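Local coordinates for cytochrome c, putative (Geobacter sulfurreducens, PDB 2CZS), which probably carries electrons, as a small c-type cytochrome that holds two covalently attached hemes in one compact chain, at residues 32-37 against 62-67; 6-11 against 67-72. All blocks are in the same frame, centred on the assembly; numbering follows the deposited sequence.

Contact 1 (32-37 against 62-67); sequences DLDRQC and PMRCLF. With NA (sodium ion), chain E; HEM (protoporphyrin IX containing Fe), chain G; SO4 (sulfate ion), chain D.
The carboxylate of Asp34 reaches from helix 30-37 into the turn that opens helix 65-68. Asp34 OD1 takes the backbone N-H of Leu66 at 3.0 Å on the syn lone pair, with an N-H...O angle of 154°; Cys65 N is also near, but badly angled for a bond. Asp34 OD2 binds the sodium ion at 2.9 Å, so both oxygens of this buried carboxylate have partners. One water donates to Asp34 O and to Met63 O, joining the two backbones. Cys37 and Cys65 meet sulfur to sulfur, SG to SG 3.7 Å, without a disulfide: each is the first cysteine of a CXXCH heme-binding motif, and each sulfur is spent on a thioether, Cys65 SG to CAB of one heme and Cys37 SG to the other. Leu66 CD1 rests on Leu33 CB, and Leu33 in turn packs on Phe20 of helix 18-25. The exposed Arg35 guanidinium lays one face over the buried Pro62, NH1 3.6 Å from Pro62 CD, while Asp32 OD1 forms a salt bridge to Arg35 NE in the guanidinium plane. Farther out, the Arg64 guanidinium stacks over the Phe67 ring in a cation-pi pair and reaches a sulfate oxygen by a weak bond.

Contact 2 (6-11 against 67-72); sequences VRTKKV and FCHKFK. With HEM (protoporphyrin IX containing Fe), chain G.
His69 gives both ring nitrogens to strong partners. His69 NE2 binds the heme FE at 2.0 Å, opposite which His54 supplies the second axial ligand, and His69 ND1 donates to the backbone carbonyl of Lys9, 2.7 Å from ND1 to Lys9 O. That carbonyl lies within 5° of the imidazole plane, and the ring nitrogen lies in the carbonyl plane, so the bond fixes the ring's rotation about the iron axis and would give the imidazole some imidazolate character. Thr8 OG1 donates to Cys68 O over 3.1 Å, from above the carbonyl plane. The same Cys68 carbonyl accepts a second hydrogen bond, from a water that also donates to Thr8 O and accepts the N-H of Lys70, so one solvent molecule serves three backbone groups. Farther along, Val11 N donates to Lys70 O at 2.9 Å and 162°. Beside this bond the aliphatic part of Lys10 crosses that of Lys72 obliquely, Lys10 CB to Lys72 CG 3.6 Å, and Val11 CB touches the Phe71 ring at CD2. Lys9 serves the propionates: Lys9 N meets heme O2D at 2.7 Å almost in line (178°), and its extended side chain carries NZ to O2A of this heme, 3.0 Å away, and to a propionate of the other heme. Such pairing would offset the carboxylate charge. Cys68 SG is linked to the vinyl-derived CAC, completing with His69 the CXXCH end of a bis-histidine c-type heme site.

In the fold
From the N terminus, the loop 6-11 passes the propionate side of the hemes and later meets 67-72, so contact 2 closes almost the whole chain into one loop. Inside it lie helix 18-25 and helix 30-37. Contact 1, between helix 30-37 and 62-67, is nested within that loop and closes a smaller one, whose intervening residues are all without helix or strand and include the axial ligands His41 and His54. The two contacts share Phe67 and helix 65-68, and they touch where Leu66 CD2 packs on Val11 CG2 and Phe71 CZ. Together they bind the N-terminal loop, helix 30-37 and the C-terminal heme motif around the two hemes.

Contact 1 (32-37 against 62-67)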
loop_
_atom_site.group_PDB
_atom_site.type_symbol
_atom_site.label_atom_id
_atom_site.label_comp_id
_atom_site.label_asym_id
_atom_site.label_seq_id
_atom_site.Cartn_x
_atom_site.Cartn_y
_atom_site.Cartn_z
ATOM N N ASP A 32 4.770 6.345 -6.420
ATOM C CA ASP A 32 4.965 5.299 -7.441
ATOM C C ASP A 32 4.673 3.907 -6.879
ATOM O O ASP A 32 4.040 3.074 -7.532
ATOM C CB ASP A 32 6.361 5.348 -8.037
ATOM C CG ASP A 32 6.583 6.576 -8.868
ATOM O OD1 ASP A 32 5.585 7.131 -9.364
ATOM O OD2 ASP A 32 7.748 7.008 -8.984
ATOM N N LEU A 33 5.123 3.673 -5.643
ATOM C CA LEU A 33 4.811 2.422 -4.969
ATOM C C LEU A 33 3.331 2.257 -4.702
ATOM O O LEU A 33 2.770 1.174 -4.939
ATOM C CB LEU A 33 5.640 2.281 -3.697
ATOM C CG LEU A 33 7.138 2.200 -3.979
ATOM C CD1 LEU A 33 7.919 2.236 -2.677
ATOM C CD2 LEU A 33 7.513 0.964 -4.787
ATOM N N ASP A 34 2.661 3.311 -4.239
ATOM C CA ASP A 34 1.247 3.258 -3.973
ATOM C C ASP A 34 0.453 2.798 -5.210
ATOM O O ASP A 34 -0.527 2.082 -5.088
ATOM C CB ASP A 34 0.715 4.632 -3.590
ATOM C CG ASP A 34 1.178 5.132 -2.256
ATOM O OD1 ASP A 34 1.403 4.349 -1.321
ATOM O OD2 ASP A 34 1.230 6.365 -2.118
ATOM N N ARG A 35 0.876 3.229 -6.403
ATOM C CA ARG A 35 0.158 2.879 -7.628
ATOM C C ARG A 35 0.215 1.375 -7.824
ATOM O O ARG A 35 -0.752 0.796 -8.316
ATOM C CB ARG A 35 0.756 3.590 -8.863
ATOM C CG ARG A 35 1.116 5.070 -8.659
ATOM C CD ARG A 35 1.938 5.715 -9.825
ATOM N NE ARG A 35 2.064 7.183 -9.693
ATOM C CZ ARG A 35 1.021 7.997 -9.827
ATOM N NH1 ARG A 35 -0.164 7.470 -10.084
ATOM N NH2 ARG A 35 1.141 9.305 -9.697
ATOM N N GLN A 36 1.348 0.742 -7.457
ATOM C CA GLN A 36 1.502 -0.714 -7.599
ATOM C C GLN A 36 0.665 -1.524 -6.612
ATOM O O GLN A 36 0.302 -2.664 -6.898
ATOM C CB GLN A 36 2.980 -1.142 -7.541
ATOM C CG GLN A 36 3.840 -0.572 -8.689
ATOM C CD GLN A 36 5.327 -0.523 -8.377
ATOM O OE1 GLN A 36 5.911 -1.484 -7.902
ATOM N NE2 GLN A 36 5.952 0.605 -8.679
ATOM N N CYS A 37 0.289 -0.941 -5.477
ATOM C CA CYS A 37 -0.554 -1.676 -4.494
ATOM C C CYS A 37 -1.942 -2.101 -5.019
ATOM O O CYS A 37 -2.474 -3.105 -4.551
ATOM C CB CYS A 37 -0.752 -0.897 -3.198
ATOM S SG CYS A 37 0.706 -0.066 -2.563
ATOM N N PRO A 62 -2.944 8.589 -6.828
ATOM C CA PRO A 62 -3.358 7.340 -6.207
ATOM C C PRO A 62 -3.759 7.521 -4.732
ATOM O O PRO A 62 -3.351 8.490 -4.080
ATOM C CB PRO A 62 -2.101 6.476 -6.303
ATOM C CG PRO A 62 -0.984 7.454 -6.275
ATOM C CD PRO A 62 -1.485 8.666 -7.004
ATOM N N MET A 63 -4.564 6.587 -4.226
ATOM C CA MET A 63 -4.775 6.491 -2.770
ATOM C C MET A 63 -3.416 6.305 -2.097
ATOM O O MET A 63 -2.612 5.454 -2.514
ATOM C CB MET A 63 -5.695 5.350 -2.419
ATOM C CG MET A 63 -6.375 5.517 -1.064
ATOM S SD MET A 63 -7.138 3.992 -0.522
ATOM C CE MET A 63 -8.440 3.779 -1.752
ATOM N N ARG A 64 -3.164 7.097 -1.062
ATOM C CA ARG A 64 -1.801 7.194 -0.521
ATOM C C ARG A 64 -1.581 6.072 0.522
ATOM O O ARG A 64 -1.556 6.334 1.738
ATOM C CB ARG A 64 -1.522 8.585 0.090
ATOM C CG ARG A 64 -1.454 9.744 -0.894
ATOM C CD ARG A 64 -1.087 11.039 -0.168
ATOM N NE ARG A 64 0.233 10.985 0.458
ATOM C CZ ARG A 64 0.645 11.788 1.446
ATOM N NH1 ARG A 64 -0.161 12.716 1.958
ATOM N NH2 ARG A 64 1.869 11.656 1.942
ATOM N N CYS A 65 -1.406 4.844 0.034
ATOM C CA CYS A 65 -1.356 3.699 0.963
ATOM C C CYS A 65 -0.304 3.897 2.043
ATOM O O CYS A 65 -0.553 3.655 3.244
ATOM C CB CYS A 65 -1.021 2.412 0.228
ATOM S SG CYS A 65 -1.998 2.085 -1.239
ATOM N N LEU A 66 0.886 4.288 1.604
ATOM C CA LEU A 66 2.079 4.293 2.428
ATOM C C LEU A 66 2.099 5.436 3.388
ATOM O O LEU A 66 2.970 5.494 4.240
ATOM C CB LEU A 66 3.355 4.215 1.585
ATOM C CG LEU A 66 3.495 2.856 0.876
ATOM C CD1 LEU A 66 4.629 2.957 -0.150
ATOM C CD2 LEU A 66 3.737 1.695 1.883
ATOM N N PHE A 67 1.112 6.314 3.275
ATOM C CA PHE A 67 1.010 7.445 4.178
ATOM C C PHE A 67 0.390 6.943 5.481
ATOM O O PHE A 67 0.820 7.357 6.581
ATOM C CB PHE A 67 0.170 8.548 3.548
ATOM C CG PHE A 67 0.066 9.761 4.390
ATOM C CD1 PHE A 67 1.209 10.404 4.828
ATOM C CD2 PHE A 67 -1.178 10.267 4.739
ATOM C CE1 PHE A 67 1.128 11.545 5.620
ATOM C CE2 PHE A 67 -1.268 11.417 5.534
ATOM C CZ PHE A 67 -0.120 12.043 5.976
HETATM NA NA NA E . 2.080 7.859 0.246
HETATM C CHA HEM G . -7.463 -1.102 6.535
HETATM C CHB HEM G . -4.651 -1.491 2.658
HETATM C CHC HEM G . -4.921 3.220 1.891
HETATM C CHD HEM G . -6.059 3.560 6.618
HETATM C C1A HEM G . -6.763 -1.662 5.504
HETATM C C2A HEM G . -6.645 -3.063 5.168
HETATM C C3A HEM G . -5.877 -3.152 4.076
HETATM C C4A HEM G . -5.476 -1.811 3.711
HETATM C CMA HEM G . -5.444 -4.432 3.335
HETATM C CAA HEM G . -7.331 -4.217 5.959
HETATM C CBA HEM G . -6.510 -4.541 7.202
HETATM C CGA HEM G . -6.979 -5.830 7.855
HETATM O O1A HEM G . -7.254 -6.832 7.131
HETATM O O2A HEM G . -7.074 -5.867 9.118
HETATM C C1B HEM G . -4.508 -0.286 2.052
HETATM C C2B HEM G . -3.945 -0.048 0.732
HETATM C C3B HEM G . -4.046 1.278 0.534
HETATM C C4B HEM G . -4.662 1.894 1.676
HETATM C CMB HEM G . -3.323 -1.118 -0.199
HETATM C CAB HEM G . -3.663 2.087 -0.736
HETATM C CBB HEM G . -4.431 1.722 -1.819
HETATM C C1C HEM G . -5.182 3.765 3.130
HETATM C C2C HEM G . -5.150 5.154 3.502
HETATM C C3C HEM G . -5.446 5.258 4.796
HETATM C C4C HEM G . -5.690 3.909 5.321
HETATM C CMC HEM G . -4.770 6.272 2.499
HETATM C CAC HEM G . -5.543 6.533 5.650
HETATM C CBC HEM G . -6.133 7.641 5.170
HETATM C C1D HEM G . -6.575 2.352 7.041
HETATM C C2D HEM G . -7.170 2.088 8.346
HETATM C C3D HEM G . -7.626 0.645 8.326
HETATM C C4D HEM G . -7.266 0.159 7.019
HETATM C CMD HEM G . -7.322 3.058 9.542
HETATM C CAD HEM G . -8.288 -0.138 9.480
HETATM C CBD HEM G . -7.162 -0.455 10.472
HETATM C CGD HEM G . -6.185 -1.444 9.883
HETATM O O1D HEM G . -6.600 -2.618 9.664
HETATM O O2D HEM G . -5.006 -1.055 9.624
HETATM N NA HEM G . -6.034 -0.937 4.582
HETATM N NB HEM G . -4.965 0.898 2.579
HETATM N NC HEM G . -5.533 3.044 4.273
HETATM N ND HEM G . -6.649 1.199 6.301
HETATM FE FE HEM G . -5.809 1.093 4.412
HETATM S S SO4 D . 1.665 15.570 4.526
HETATM O O1 SO4 D . 2.467 16.545 3.783
HETATM O O2 SO4 D . 1.495 16.084 5.881
HETATM O O3 SO4 D . 0.372 15.389 3.850
HETATM O O4 SO4 D . 2.344 14.273 4.580
HETATM O O HOH W 1 -2.850 3.525 -4.502
#

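Contact 2 (6-11 against 67-72)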
loop_
_atom_site.group_PDB
_atom_site.type_symbol
_atom_site.label_atom_id
_atom_site.label_comp_id
_atom_site.label_asym_id
_atom_site.label_seq_id
_atom_site.Cartn_x
_atom_site.Cartn_y
_atom_site.Cartn_z
ATOM N N VAL A 6 -6.709 3.447 17.569
ATOM C CA VAL A 6 -5.715 2.331 17.594
ATOM C C VAL A 6 -4.720 2.428 16.426
ATOM O O VAL A 6 -4.826 3.316 15.558
ATOM C CB VAL A 6 -6.396 0.932 17.561
ATOM C CG1 VAL A 6 -5.630 -0.050 18.458
ATOM C CG2 VAL A 6 -7.876 1.016 17.973
ATOM N N ARG A 7 -3.767 1.500 16.404
ATOM C CA ARG A 7 -2.698 1.498 15.406
ATOM C C ARG A 7 -3.198 0.919 14.087
ATOM O O ARG A 7 -3.916 -0.079 14.073
ATOM C CB ARG A 7 -1.499 0.701 15.922
ATOM C CG ARG A 7 -0.824 1.298 17.159
ATOM C CD ARG A 7 -0.104 0.205 17.961
ATOM N NE ARG A 7 0.463 0.702 19.221
ATOM C CZ ARG A 7 1.710 1.150 19.362
ATOM N NH1 ARG A 7 2.540 1.175 18.323
ATOM N NH2 ARG A 7 2.130 1.582 20.548
ATOM N N THR A 8 -2.834 1.558 12.981
ATOM C CA THR A 8 -3.202 1.027 11.665
ATOM C C THR A 8 -2.078 0.111 11.158
ATOM O O THR A 8 -0.893 0.320 11.449
ATOM C CB THR A 8 -3.715 2.125 10.647
ATOM O OG1 THR A 8 -3.011 2.084 9.396
ATOM C CG2 THR A 8 -3.717 3.485 11.265
ATOM N N LYS A 9 -2.479 -0.934 10.454
ATOM C CA LYS A 9 -1.567 -2.018 10.163
ATOM C C LYS A 9 -0.446 -1.660 9.187
ATOM O O LYS A 9 -0.629 -0.888 8.211
ATOM C CB LYS A 9 -2.336 -3.251 9.730
ATOM C CG LYS A 9 -3.206 -3.820 10.843
ATOM C CD LYS A 9 -4.112 -4.910 10.327
ATOM C CE LYS A 9 -4.417 -5.945 11.391
ATOM N NZ LYS A 9 -4.901 -7.194 10.738
ATOM N N LYS A 10 0.738 -2.189 9.492
ATOM C CA LYS A 10 1.909 -1.954 8.668
ATOM C C LYS A 10 1.906 -2.905 7.491
ATOM O O LYS A 10 1.162 -3.883 7.463
ATOM C CB LYS A 10 3.183 -2.115 9.497
ATOM C CG LYS A 10 3.451 -0.907 10.379
ATOM C CD LYS A 10 4.515 -1.174 11.409
ATOM C CE LYS A 10 4.883 0.118 12.111
ATOM N NZ LYS A 10 3.772 0.616 12.973
ATOM N N VAL A 11 2.726 -2.589 6.486
ATOM C CA VAL A 11 2.856 -3.460 5.335
ATOM C C VAL A 11 3.518 -4.778 5.745
ATOM O O VAL A 11 4.600 -4.752 6.300
ATOM C CB VAL A 11 3.691 -2.757 4.201
ATOM C CG1 VAL A 11 3.829 -3.659 2.980
ATOM C CG2 VAL A 11 3.067 -1.424 3.800
ATOM N N PHE A 67 1.112 6.314 3.275
ATOM C CA PHE A 67 1.010 7.445 4.178
ATOM C C PHE A 67 0.390 6.943 5.481
ATOM O O PHE A 67 0.820 7.357 6.581
ATOM C CB PHE A 67 0.170 8.548 3.548
ATOM C CG PHE A 67 0.066 9.761 4.390
ATOM C CD1 PHE A 67 1.209 10.404 4.828
ATOM C CD2 PHE A 67 -1.178 10.267 4.739
ATOM C CE1 PHE A 67 1.128 11.545 5.620
ATOM C CE2 PHE A 67 -1.268 11.417 5.534
ATOM C CZ PHE A 67 -0.120 12.043 5.976
ATOM N N CYS A 68 -0.598 6.055 5.362
ATOM C CA CYS A 68 -1.244 5.474 6.547
ATOM C C CYS A 68 -0.682 4.134 6.961
ATOM O O CYS A 68 -0.702 3.802 8.148
ATOM C CB CYS A 68 -2.729 5.334 6.316
ATOM S SG CYS A 68 -3.458 6.921 5.870
ATOM N N HIS A 69 -0.227 3.343 5.995
ATOM C CA HIS A 69 0.305 2.007 6.276
ATOM C C HIS A 69 1.817 2.049 6.093
ATOM O O HIS A 69 2.329 1.992 4.973
ATOM C CB HIS A 69 -0.310 0.912 5.382
ATOM C CG HIS A 69 -1.790 0.795 5.472
ATOM N ND1 HIS A 69 -2.450 0.175 6.528
ATOM C CD2 HIS A 69 -2.746 1.214 4.618
ATOM C CE1 HIS A 69 -3.752 0.215 6.288
ATOM N NE2 HIS A 69 -3.955 0.829 5.135
ATOM N N LYS A 70 2.517 2.212 7.217
ATOM C CA LYS A 70 3.973 2.270 7.206
ATOM C C LYS A 70 4.617 0.927 6.870
ATOM O O LYS A 70 4.067 -0.128 7.175
ATOM C CB LYS A 70 4.524 2.796 8.552
ATOM C CG LYS A 70 4.098 4.237 8.901
ATOM C CD LYS A 70 3.913 5.162 7.689
ATOM C CE LYS A 70 5.178 5.889 7.231
ATOM N NZ LYS A 70 4.875 6.816 6.094
ATOM N N PHE A 71 5.772 0.956 6.219
ATOM C CA PHE A 71 6.612 -0.237 6.180
ATOM C C PHE A 71 7.096 -0.530 7.584
ATOM O O PHE A 71 7.316 0.400 8.361
ATOM C CB PHE A 71 7.859 0.035 5.353
ATOM C CG PHE A 71 7.602 0.123 3.889
ATOM C CD1 PHE A 71 7.747 1.330 3.231
ATOM C CD2 PHE A 71 7.218 -1.009 3.163
ATOM C CE1 PHE A 71 7.524 1.446 1.892
ATOM C CE2 PHE A 71 7.002 -0.925 1.806
ATOM C CZ PHE A 71 7.130 0.312 1.153
ATOM N N LYS A 72 7.294 -1.811 7.887
ATOM C CA LYS A 72 8.016 -2.199 9.100
ATOM C C LYS A 72 9.498 -2.007 8.826
ATOM O O LYS A 72 9.895 -1.630 7.723
ATOM C CB LYS A 72 7.755 -3.652 9.444
ATOM C CG LYS A 72 6.314 -3.964 9.692
ATOM C CD LYS A 72 6.163 -5.448 9.786
ATOM C CE LYS A 72 4.779 -5.838 10.245
ATOM N NZ LYS A 72 4.690 -7.316 10.504
HETATM C CHA HEM G . -7.463 -1.102 6.535
HETATM C CHB HEM G . -4.651 -1.491 2.658
HETATM C CHC HEM G . -4.921 3.220 1.891
HETATM C CHD HEM G . -6.059 3.560 6.618
HETATM C C1A HEM G . -6.763 -1.662 5.504
HETATM C C2A HEM G . -6.645 -3.063 5.168
HETATM C C3A HEM G . -5.877 -3.152 4.076
HETATM C C4A HEM G . -5.476 -1.811 3.711
HETATM C CMA HEM G . -5.444 -4.432 3.335
HETATM C CAA HEM G . -7.331 -4.217 5.959
HETATM C CBA HEM G . -6.510 -4.541 7.202
HETATM C CGA HEM G . -6.979 -5.830 7.855
HETATM O O1A HEM G . -7.254 -6.832 7.131
HETATM O O2A HEM G . -7.074 -5.867 9.118
HETATM C C1B HEM G . -4.508 -0.286 2.052
HETATM C C2B HEM G . -3.945 -0.048 0.732
HETATM C C3B HEM G . -4.046 1.278 0.534
HETATM C C4B HEM G . -4.662 1.894 1.676
HETATM C CMB HEM G . -3.323 -1.118 -0.199
HETATM C CAB HEM G . -3.663 2.087 -0.736
HETATM C CBB HEM G . -4.431 1.722 -1.819
HETATM C C1C HEM G . -5.182 3.765 3.130
HETATM C C2C HEM G . -5.150 5.154 3.502
HETATM C C3C HEM G . -5.446 5.258 4.796
HETATM C C4C HEM G . -5.690 3.909 5.321
HETATM C CMC HEM G . -4.770 6.272 2.499
HETATM C CAC HEM G . -5.543 6.533 5.650
HETATM C CBC HEM G . -6.133 7.641 5.170
HETATM C C1D HEM G . -6.575 2.352 7.041
HETATM C C2D HEM G . -7.170 2.088 8.346
HETATM C C3D HEM G . -7.626 0.645 8.326
HETATM C C4D HEM G . -7.266 0.159 7.019
HETATM C CMD HEM G . -7.322 3.058 9.542
HETATM C CAD HEM G . -8.288 -0.138 9.480
HETATM C CBD HEM G . -7.162 -0.455 10.472
HETATM C CGD HEM G . -6.185 -1.444 9.883
HETATM O O1D HEM G . -6.600 -2.618 9.664
HETATM O O2D HEM G . -5.006 -1.055 9.624
HETATM N NA HEM G . -6.034 -0.937 4.582
HETATM N NB HEM G . -4.965 0.898 2.579
HETATM N NC HEM G . -5.533 3.044 4.273
HETATM N ND HEM G . -6.649 1.199 6.301
HETATM FE FE HEM G . -5.809 1.093 4.412
HETATM O O HOH W 2 1.001 1.919 9.817
#